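Local coordinates for protein beta-ketoacyl synthase (Pseudomonas aeruginosa, PDB 4CW4) that catalyses the condensation of acetyl-CoA with malonyl-ACP to give acetoacetyl-ACP, the primer with which fatty acid synthesis starts, at residues E607-V612 and T618-S623; V91-P96 and D100-H105; G29-V34 and P40-E45. All blocks are in the same frame, centred on the assembly; numbering follows the deposited sequence.

Interaction 1. Residues E607-V612 and T618-S623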
loop_
_atom_site.group_PDB
_atom_site.type_symbol
_atom_site.label_atom_id
_atom_site.label_comp_id
_atom_site.label_asym_id
_atom_site.label_seq_id
_atom_site.Cartn_x
_atom_site.Cartn_y
_atom_site.Cartn_z
ATOM N N GLU A 607 17.408 -15.887 17.443
ATOM C CA GLU A 607 17.757 -16.212 16.062
ATOM C C GLU A 607 18.905 -17.215 15.989
ATOM O O GLU A 607 19.004 -17.987 15.035
ATOM C CB GLU A 607 18.051 -14.922 15.290
ATOM C CG GLU A 607 16.878 -13.916 15.456
ATOM C CD GLU A 607 17.034 -12.576 14.748
ATOM O OE1 GLU A 607 17.202 -12.546 13.512
ATOM O OE2 GLU A 607 16.909 -11.544 15.436
ATOM N N HIS A 608 19.759 -17.244 17.007
ATOM C CA HIS A 608 20.880 -18.168 16.983
ATOM C C HIS A 608 20.413 -19.615 17.189
ATOM O O HIS A 608 21.150 -20.541 16.871
ATOM C CB HIS A 608 21.960 -17.730 17.983
ATOM C CG HIS A 608 22.507 -16.360 17.700
ATOM N ND1 HIS A 608 22.136 -15.242 18.417
ATOM C CD2 HIS A 608 23.362 -15.924 16.743
ATOM C CE1 HIS A 608 22.759 -14.181 17.931
ATOM N NE2 HIS A 608 23.516 -14.570 16.919
ATOM N N ALA A 609 19.179 -19.802 17.658
ATOM C CA ALA A 609 18.596 -21.133 17.853
ATOM C C ALA A 609 17.735 -21.597 16.677
ATOM O O ALA A 609 17.157 -22.678 16.721
ATOM C CB ALA A 609 17.779 -21.186 19.125
ATOM N N ILE A 610 17.621 -20.773 15.645
ATOM C CA ILE A 610 17.008 -21.215 14.407
ATOM C C ILE A 610 17.956 -22.251 13.821
ATOM O O ILE A 610 19.175 -22.044 13.796
ATOM C CB ILE A 610 16.776 -20.044 13.421
ATOM C CG1 ILE A 610 15.744 -19.071 14.002
ATOM C CG2 ILE A 610 16.300 -20.564 12.071
ATOM C CD1 ILE A 610 15.588 -17.765 13.240
ATOM N N GLU A 611 17.406 -23.378 13.387
ATOM C CA GLU A 611 18.195 -24.430 12.753
ATOM C C GLU A 611 17.805 -24.532 11.298
ATOM O O GLU A 611 16.631 -24.702 10.994
ATOM C CB GLU A 611 17.922 -25.764 13.446
ATOM C CG GLU A 611 18.265 -25.760 14.924
ATOM C CD GLU A 611 17.778 -27.004 15.625
ATOM O OE1 GLU A 611 18.180 -28.106 15.196
ATOM O OE2 GLU A 611 16.998 -26.882 16.601
ATOM N N VAL A 612 18.787 -24.418 10.410
ATOM C CA VAL A 612 18.552 -24.520 8.983
ATOM C C VAL A 612 19.261 -25.752 8.453
ATOM O O VAL A 612 20.450 -25.913 8.671
ATOM C CB VAL A 612 19.076 -23.276 8.223
ATOM C CG1 VAL A 612 18.784 -23.421 6.746
ATOM C CG2 VAL A 612 18.451 -21.995 8.773
ATOM N N THR A 618 13.894 -25.297 11.668
ATOM C CA THR A 618 13.246 -25.326 12.968
ATOM C C THR A 618 13.316 -23.933 13.577
ATOM O O THR A 618 14.385 -23.325 13.687
ATOM C CB THR A 618 13.874 -26.367 13.918
ATOM O OG1 THR A 618 13.656 -27.688 13.396
ATOM C CG2 THR A 618 13.231 -26.304 15.286
ATOM N N VAL A 619 12.156 -23.429 13.962
ATOM C CA VAL A 619 12.026 -22.088 14.508
ATOM C C VAL A 619 11.694 -22.160 15.998
ATOM O O VAL A 619 10.705 -22.789 16.387
ATOM C CB VAL A 619 10.908 -21.310 13.782
ATOM C CG1 VAL A 619 10.846 -19.878 14.281
ATOM C CG2 VAL A 619 11.123 -21.344 12.264
ATOM N N PRO A 620 12.523 -21.528 16.844
ATOM C CA PRO A 620 12.203 -21.503 18.276
ATOM C C PRO A 620 10.759 -21.070 18.550
ATOM O O PRO A 620 10.249 -20.138 17.924
ATOM C CB PRO A 620 13.186 -20.474 18.826
ATOM C CG PRO A 620 14.346 -20.553 17.933
ATOM C CD PRO A 620 13.799 -20.842 16.559
ATOM N N GLY A 621 10.087 -21.783 19.444
ATOM C CA GLY A 621 8.727 -21.440 19.804
ATOM C C GLY A 621 7.638 -22.073 18.945
ATOM O O GLY A 621 6.466 -21.993 19.289
ATOM N N PHE A 622 8.015 -22.681 17.823
ATOM C CA PHE A 622 7.050 -23.345 16.947
ATOM C C PHE A 622 7.275 -24.840 17.006
ATOM O O PHE A 622 8.370 -25.305 16.707
ATOM C CB PHE A 622 7.210 -22.861 15.507
ATOM C CG PHE A 622 6.709 -21.468 15.286
ATOM C CD1 PHE A 622 7.529 -20.375 15.529
ATOM C CD2 PHE A 622 5.411 -21.245 14.851
ATOM C CE1 PHE A 622 7.070 -19.098 15.338
ATOM C CE2 PHE A 622 4.946 -19.960 14.652
ATOM C CZ PHE A 622 5.780 -18.881 14.898
ATOM N N SER A 623 6.244 -25.597 17.375
ATOM C CA SER A 623 6.410 -27.040 17.550
ATOM C C SER A 623 6.646 -27.729 16.205
ATOM O O SER A 623 7.380 -28.712 16.124
ATOM C CB SER A 623 5.225 -27.662 18.311
ATOM O OG SER A 623 3.985 -27.445 17.663
#
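Pro-620 presses the edge of its ring between Ala-609 and Ile-610, and this is where 607-612 and 618-623 pack most closely. Its CG lies 3.7 Å from Ala-609 CB, and its CD is equally close, 3.7 Å, to Ile-610 CG1. The Ile-610 side chain crosses the ring at about a right angle: with CG1 anti to the carbonyl carbon (chi1 -66°), that branch is brought to the proline while CG2 turns to the carbonyl O of Thr-618. A proline suits the place because its rigid ring holds the apolar CG and CD against the two residues, and the small alanine lets it come close. Next to this apolar patch the backbones join as an antiparallel hydrogen-bonded pair, Glu-611 with Thr-618. Glu-611 N donates to Thr-618 O at 3.0 Å, and Thr-618 N returns a bond of 2.9 Å to Glu-611 O. Thr-618 O also receives a CA-H...O contact from Ile-610 CA, at 3.4 Å.

The side chains of this pair form the loose side. Glu-611 and Thr-618 lie next to each other and point the same way, Glu-611 being exposed and Thr-618 partly so; the nearest approach of their side chains is 4.0 Å, from Glu-611 OE2 to the methyl CG2 of Thr-618. A beta-branched threonine fits the extended backbone, and the carboxylate suits the solvent edge.

Pro-620 and Gly-621 are the second and third residues of a type II turn from Val-619 to Phe-622. The proline's phi of -49° is what the second position asks for, and at Gly-621's angles a CB would jam against the preceding carbonyl O. Strand 611-612 is an outer strand of a small three-stranded antiparallel sheet with 616-618 and 626-627. Ile-605 packs on Pro-620, while Arg-456 of the second subunit, on its helix 444-461, donates to Ile-610 O.

Interaction 2. Residues V91-P96 and D100-H105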
loop_
_atom_site.group_PDB
_atom_site.type_symbol
_atom_site.label_atom_id
_atom_site.label_comp_id
_atom_site.label_asym_id
_atom_site.label_seq_id
_atom_site.Cartn_x
_atom_site.Cartn_y
_atom_site.Cartn_z
ATOM N N VAL A 91 -23.440 7.022 11.381
ATOM C CA VAL A 91 -23.104 8.323 10.793
ATOM C C VAL A 91 -23.805 9.439 11.577
ATOM O O VAL A 91 -24.992 9.349 11.891
ATOM C CB VAL A 91 -23.532 8.393 9.309
ATOM C CG1 VAL A 91 -23.394 9.807 8.755
ATOM C CG2 VAL A 91 -22.734 7.405 8.500
ATOM N N ARG A 92 -23.061 10.495 11.908
ATOM C CA ARG A 92 -23.605 11.627 12.672
ATOM C C ARG A 92 -22.646 12.806 12.600
ATOM O O ARG A 92 -21.557 12.675 12.036
ATOM C CB ARG A 92 -23.845 11.215 14.132
ATOM C CG ARG A 92 -22.617 10.672 14.859
ATOM C CD ARG A 92 -23.035 9.854 16.088
ATOM N NE ARG A 92 -21.904 9.573 16.974
ATOM C CZ ARG A 92 -21.028 8.587 16.814
ATOM N NH1 ARG A 92 -21.152 7.709 15.819
ATOM N NH2 ARG A 92 -20.028 8.466 17.671
ATOM N N ARG A 93 -23.020 13.928 13.203
ATOM C CA ARG A 93 -22.155 15.107 13.209
ATOM C C ARG A 93 -20.839 14.752 13.892
ATOM O O ARG A 93 -20.807 13.984 14.856
ATOM C CB ARG A 93 -22.835 16.292 13.925
ATOM C CG ARG A 93 -22.211 17.662 13.624
ATOM C CD ARG A 93 -23.052 18.808 14.194
ATOM N NE ARG A 93 -22.753 20.103 13.541
ATOM C CZ ARG A 93 -21.718 20.882 13.852
ATOM N NH1 ARG A 93 -20.864 20.531 14.823
ATOM N NH2 ARG A 93 -21.533 22.025 13.205
ATOM N N ILE A 94 -19.749 15.310 13.382
ATOM C CA ILE A 94 -18.416 15.044 13.907
ATOM C C ILE A 94 -18.263 15.603 15.317
ATOM O O ILE A 94 -18.536 16.782 15.555
ATOM C CB ILE A 94 -17.339 15.658 13.002
ATOM C CG1 ILE A 94 -17.367 14.990 11.618
ATOM C CG2 ILE A 94 -15.943 15.507 13.643
ATOM C CD1 ILE A 94 -16.525 15.698 10.584
ATOM N N GLU A 95 -17.812 14.751 16.226
ATOM C CA GLU A 95 -17.767 15.063 17.658
ATOM C C GLU A 95 -16.395 15.568 18.086
ATOM O O GLU A 95 -15.401 15.361 17.393
ATOM C CB GLU A 95 -18.230 13.837 18.458
ATOM C CG GLU A 95 -19.700 13.527 18.170
ATOM C CD GLU A 95 -20.224 12.284 18.840
ATOM O OE1 GLU A 95 -19.500 11.680 19.666
ATOM O OE2 GLU A 95 -21.389 11.928 18.548
ATOM N N PRO A 96 -16.342 16.259 19.237
ATOM C CA PRO A 96 -15.117 16.976 19.603
ATOM C C PRO A 96 -13.876 16.128 19.816
ATOM O O PRO A 96 -12.765 16.649 19.741
ATOM C CB PRO A 96 -15.473 17.670 20.920
ATOM C CG PRO A 96 -16.932 17.572 21.070
ATOM C CD PRO A 96 -17.454 16.523 20.166
ATOM N N ASP A 100 -13.287 20.015 15.758
ATOM C CA ASP A 100 -14.447 20.868 15.716
ATOM C C ASP A 100 -14.644 21.283 14.266
ATOM O O ASP A 100 -13.855 22.067 13.741
ATOM C CB ASP A 100 -14.218 22.098 16.598
ATOM C CG ASP A 100 -15.419 23.022 16.666
ATOM O OD1 ASP A 100 -16.308 22.962 15.792
ATOM O OD2 ASP A 100 -15.439 23.852 17.599
ATOM N N PRO A 101 -15.727 20.817 13.627
ATOM C CA PRO A 101 -15.832 21.105 12.198
ATOM C C PRO A 101 -16.186 22.558 11.901
ATOM O O PRO A 101 -16.253 22.916 10.737
ATOM C CB PRO A 101 -16.935 20.138 11.735
ATOM C CG PRO A 101 -17.785 19.997 12.961
ATOM C CD PRO A 101 -16.827 19.947 14.093
ATOM N N ASP A 102 -16.418 23.365 12.938
ATOM C CA ASP A 102 -16.534 24.808 12.776
ATOM C C ASP A 102 -15.276 25.572 13.215
ATOM O O ASP A 102 -15.248 26.802 13.171
ATOM C CB ASP A 102 -17.738 25.313 13.567
ATOM C CG ASP A 102 -19.040 24.821 12.996
ATOM O OD1 ASP A 102 -19.264 25.037 11.778
ATOM O OD2 ASP A 102 -19.828 24.204 13.747
ATOM N N ALA A 103 -14.235 24.856 13.628
ATOM C CA ALA A 103 -13.035 25.525 14.129
ATOM C C ALA A 103 -11.804 24.632 14.018
ATOM O O ALA A 103 -11.316 24.069 15.019
ATOM C CB ALA A 103 -13.236 25.990 15.564
ATOM N N VAL A 104 -11.302 24.498 12.797
ATOM C CA VAL A 104 -10.071 23.745 12.564
ATOM C C VAL A 104 -8.925 24.720 12.389
ATOM O O VAL A 104 -9.046 25.744 11.717
ATOM C CB VAL A 104 -10.176 22.740 11.364
ATOM C CG1 VAL A 104 -11.249 21.694 11.611
ATOM C CG2 VAL A 104 -10.454 23.437 10.067
ATOM N N HIS A 105 -7.805 24.385 13.003
ATOM C CA HIS A 105 -6.622 25.216 12.978
ATOM C C HIS A 105 -5.943 25.216 11.614
ATOM O O HIS A 105 -5.858 24.186 10.936
ATOM C CB HIS A 105 -5.623 24.739 14.037
ATOM C CG HIS A 105 -4.305 25.452 13.984
ATOM N ND1 HIS A 105 -3.230 24.971 13.269
ATOM C CD2 HIS A 105 -3.888 26.604 14.565
ATOM C CE1 HIS A 105 -2.212 25.806 13.391
ATOM N NE2 HIS A 105 -2.583 26.797 14.184
HETATM O O HOH W 1 -18.962 22.671 15.685
#
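Arg-93 and Ile-94 meet an Asx turn, in which the OD1 of Asp-100 accepts from the backbone N of Asp-102, overlaid on a type I turn from Asp-100 to Ala-103. The contact joins the end of strand 91-93 to the turn that leads into the long strand 104-112.

Along 91-96, Arg-92 comes first and stays with its own segment: its NE forms a salt bridge with Glu-95 OE2, and its other nitrogens bond backbone carbonyls, including that of Gln-172, so the buried guanidinium is well supplied with acceptors. Arg-93 carries the contact. Its chain is extended from CG to NE, with CG anti to the backbone N (chi1 -163°), a reach that lays the guanidinium beside the turn. There Pro-101 CG lies obliquely against NH1 at 3.6 Å, while the long arginine carries its charged nitrogens on to the acid. Ile-94 follows, buried, its CB bond directed at the proline, but the contact is loose, Ile-94 CB to Pro-101 CG 4.4 Å; Ile-322 of helix 319-327 packs against the isoleucine too. Glu-95 then turns away, back to Arg-92.

Two links tie Arg-93 to the turn. A water accepts from NH1 and donates to both Asp-100 OD1 and Asp-102 OD2, bridging the two aspartates. Asp-102 is shared as well, since Lys-168 takes its OD1, which probably favours the charged carboxylate. The direct salt bridge runs from Arg-93 NH2 to Asp-102 OD2 at 2.8 Å, in the guanidinium plane but 26° out of the carboxylate plane, on the syn side of the oxygen.

Interaction 3. Residues G29-V34 and P40-E45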
loop_
_atom_site.group_PDB
_atom_site.type_symbol
_atom_site.label_atom_id
_atom_site.label_comp_id
_atom_site.label_asym_id
_atom_site.label_seq_id
_atom_site.Cartn_x
_atom_site.Cartn_y
_atom_site.Cartn_z
ATOM N N GLY A 29 -22.584 -5.419 15.613
ATOM C CA GLY A 29 -22.694 -4.252 14.746
ATOM C C GLY A 29 -23.863 -4.389 13.785
ATOM O O GLY A 29 -24.624 -3.458 13.568
ATOM N N PHE A 30 -24.003 -5.579 13.205
ATOM C CA PHE A 30 -25.126 -5.883 12.342
ATOM C C PHE A 30 -26.423 -5.650 13.081
ATOM O O PHE A 30 -27.344 -5.011 12.570
ATOM C CB PHE A 30 -25.040 -7.335 11.862
ATOM C CG PHE A 30 -26.224 -7.771 11.049
ATOM C CD1 PHE A 30 -26.302 -7.478 9.703
ATOM C CD2 PHE A 30 -27.263 -8.464 11.627
ATOM C CE1 PHE A 30 -27.383 -7.893 8.952
ATOM C CE2 PHE A 30 -28.359 -8.849 10.878
ATOM C CZ PHE A 30 -28.427 -8.550 9.545
ATOM N N ARG A 31 -26.494 -6.146 14.303
ATOM C CA ARG A 31 -27.713 -5.994 15.070
ATOM C C ARG A 31 -28.039 -4.523 15.316
ATOM O O ARG A 31 -29.201 -4.145 15.289
ATOM C CB ARG A 31 -27.639 -6.748 16.389
ATOM C CG ARG A 31 -27.849 -8.236 16.255
ATOM C CD ARG A 31 -27.854 -8.853 17.639
ATOM N NE ARG A 31 -26.588 -9.463 17.935
ATOM C CZ ARG A 31 -26.290 -10.043 19.098
ATOM N NH1 ARG A 31 -27.096 -9.932 20.146
ATOM N NH2 ARG A 31 -25.145 -10.671 19.231
ATOM N N ARG A 32 -27.035 -3.696 15.584
ATOM C CA ARG A 32 -27.300 -2.261 15.723
ATOM C C ARG A 32 -27.918 -1.711 14.434
ATOM O O ARG A 32 -28.835 -0.877 14.483
ATOM C CB ARG A 32 -26.026 -1.486 16.063
ATOM C CG ARG A 32 -26.132 0.042 15.874
ATOM C CD ARG A 32 -27.105 0.657 16.837
ATOM N NE ARG A 32 -27.293 2.090 16.615
ATOM C CZ ARG A 32 -28.277 2.636 15.901
ATOM N NH1 ARG A 32 -29.160 1.872 15.282
ATOM N NH2 ARG A 32 -28.359 3.959 15.787
ATOM N N MET A 33 -27.411 -2.148 13.284
ATOM C CA MET A 33 -27.932 -1.636 12.033
ATOM C C MET A 33 -29.394 -2.048 11.806
ATOM O O MET A 33 -30.159 -1.258 11.266
ATOM C CB MET A 33 -27.025 -2.040 10.873
ATOM C CG MET A 33 -25.661 -1.395 10.992
ATOM S SD MET A 33 -24.562 -1.629 9.581
ATOM C CE MET A 33 -23.722 -3.143 10.043
ATOM N N VAL A 34 -29.780 -3.247 12.240
ATOM C CA VAL A 34 -31.176 -3.692 12.089
ATOM C C VAL A 34 -31.874 -3.816 13.434
ATOM O O VAL A 34 -32.718 -4.685 13.633
ATOM C CB VAL A 34 -31.265 -5.011 11.290
ATOM C CG1 VAL A 34 -30.711 -4.805 9.884
ATOM C CG2 VAL A 34 -30.539 -6.146 12.012
ATOM N N PRO A 40 -36.438 -8.878 21.052
ATOM C CA PRO A 40 -35.976 -8.101 22.203
ATOM C C PRO A 40 -34.757 -8.653 22.922
ATOM O O PRO A 40 -33.997 -7.842 23.448
ATOM C CB PRO A 40 -37.194 -8.131 23.147
ATOM C CG PRO A 40 -38.339 -8.215 22.220
ATOM C CD PRO A 40 -37.889 -9.146 21.130
ATOM N N GLN A 41 -34.539 -9.965 22.966
ATOM C CA GLN A 41 -33.388 -10.447 23.719
ATOM C C GLN A 41 -32.114 -10.056 22.975
ATOM O O GLN A 41 -31.149 -9.598 23.579
ATOM C CB GLN A 41 -33.432 -11.959 23.947
ATOM C CG GLN A 41 -32.350 -12.419 24.909
ATOM C CD GLN A 41 -31.022 -12.715 24.218
ATOM O OE1 GLN A 41 -30.960 -12.845 23.007
ATOM N NE2 GLN A 41 -29.962 -12.831 24.999
ATOM N N ALA A 42 -32.110 -10.248 21.664
ATOM C CA ALA A 42 -30.932 -9.907 20.843
ATOM C C ALA A 42 -30.669 -8.409 20.835
ATOM O O ALA A 42 -29.520 -7.983 20.922
ATOM C CB ALA A 42 -31.100 -10.399 19.432
ATOM N N ARG A 43 -31.739 -7.625 20.739
ATOM C CA ARG A 43 -31.631 -6.167 20.751
ATOM C C ARG A 43 -31.114 -5.685 22.095
ATOM O O ARG A 43 -30.199 -4.874 22.147
ATOM C CB ARG A 43 -32.975 -5.502 20.420
ATOM C CG ARG A 43 -33.026 -4.012 20.758
ATOM C CD ARG A 43 -34.190 -3.275 20.118
ATOM N NE ARG A 43 -35.449 -3.851 20.582
ATOM C CZ ARG A 43 -36.244 -4.628 19.850
ATOM N NH1 ARG A 43 -35.974 -4.911 18.577
ATOM N NH2 ARG A 43 -37.340 -5.122 20.396
ATOM N N GLN A 44 -31.690 -6.186 23.184
ATOM C CA GLN A 44 -31.321 -5.701 24.504
ATOM C C GLN A 44 -29.897 -6.117 24.854
ATOM O O GLN A 44 -29.164 -5.379 25.508
ATOM C CB GLN A 44 -32.333 -6.182 25.543
ATOM C CG GLN A 44 -33.671 -5.470 25.387
ATOM C CD GLN A 44 -34.849 -6.189 26.042
ATOM O OE1 GLN A 44 -34.711 -7.234 26.693
ATOM N NE2 GLN A 44 -36.026 -5.626 25.852
ATOM N N GLU A 45 -29.483 -7.291 24.402
ATOM C CA GLU A 45 -28.113 -7.729 24.622
ATOM C C GLU A 45 -27.124 -6.799 23.907
ATOM O O GLU A 45 -26.123 -6.368 24.480
ATOM C CB GLU A 45 -27.917 -9.153 24.106
ATOM C CG GLU A 45 -26.529 -9.687 24.399
ATOM C CD GLU A 45 -26.307 -11.063 23.824
ATOM O OE1 GLU A 45 -26.414 -11.229 22.577
ATOM O OE2 GLU A 45 -26.027 -11.977 24.625
HETATM O O HOH W 2 -24.398 -12.458 21.233
#
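Arg-31, on helix 28-33, spans the gap to helix 40-53 and carries the whole contact between these two consecutive helices joined by a short loop. The charged interaction is a salt bridge: Arg-31 NH1 points at Glu-45 OE1, 2.8 Å away, in an almost perfectly straight bond (178°) that uses the anti lone pair of the oxygen and lies in the guanidinium plane. The carboxylate itself is turned 54° from that plane. Glu-45 suits the place because its chain, extended beyond CG, reaches back towards the arginine.

The same NH1 of Arg-31 also makes a hydrogen bond to a neutral acceptor, the backbone carbonyl Ala-42 O, at 3.2 Å, tilted from the carbonyl plane. A bend at chi3 (-101°) turns the guanidinium so that one nitrogen can serve both acceptors.

A water accepts from NH2 and donates to Glu-45 OE1, while NH2 also bonds the carbonyl of Phe-26.

Apolar contact is slight: Arg-31 CD lies 4.0 Å from Ala-42 CB, a small side chain that leaves room for the arginine, and Tyr-496 of helix 482-496 packs on the Arg-31 side chain.

The buried charge of Arg-31 meets a carboxylate, two backbone carbonyls and a water, which would probably keep the pair ionised.

How the interactions relate
Interaction 3 is buried, interaction 2 partly buried and interaction 1 a surface contact, and the chemistry changes with the setting. In 1 the backbones bond to each other beside an apolar proline patch; in 2 and 3 an arginine reaches across to a carboxylate, each time with a water bridging the pair. The acid comes from a turn in 2 and from a helix in 3. No two contacts share a helix or strand. Interactions 2 and 3 are neighbours, their nearest atoms about 7 Å apart. The centres of interactions 1 and 2 are 51 Å apart, on opposite sides of the chain's centre. Both 1 and, at His-105 alone, 2 touch the second subunit; 3 does not.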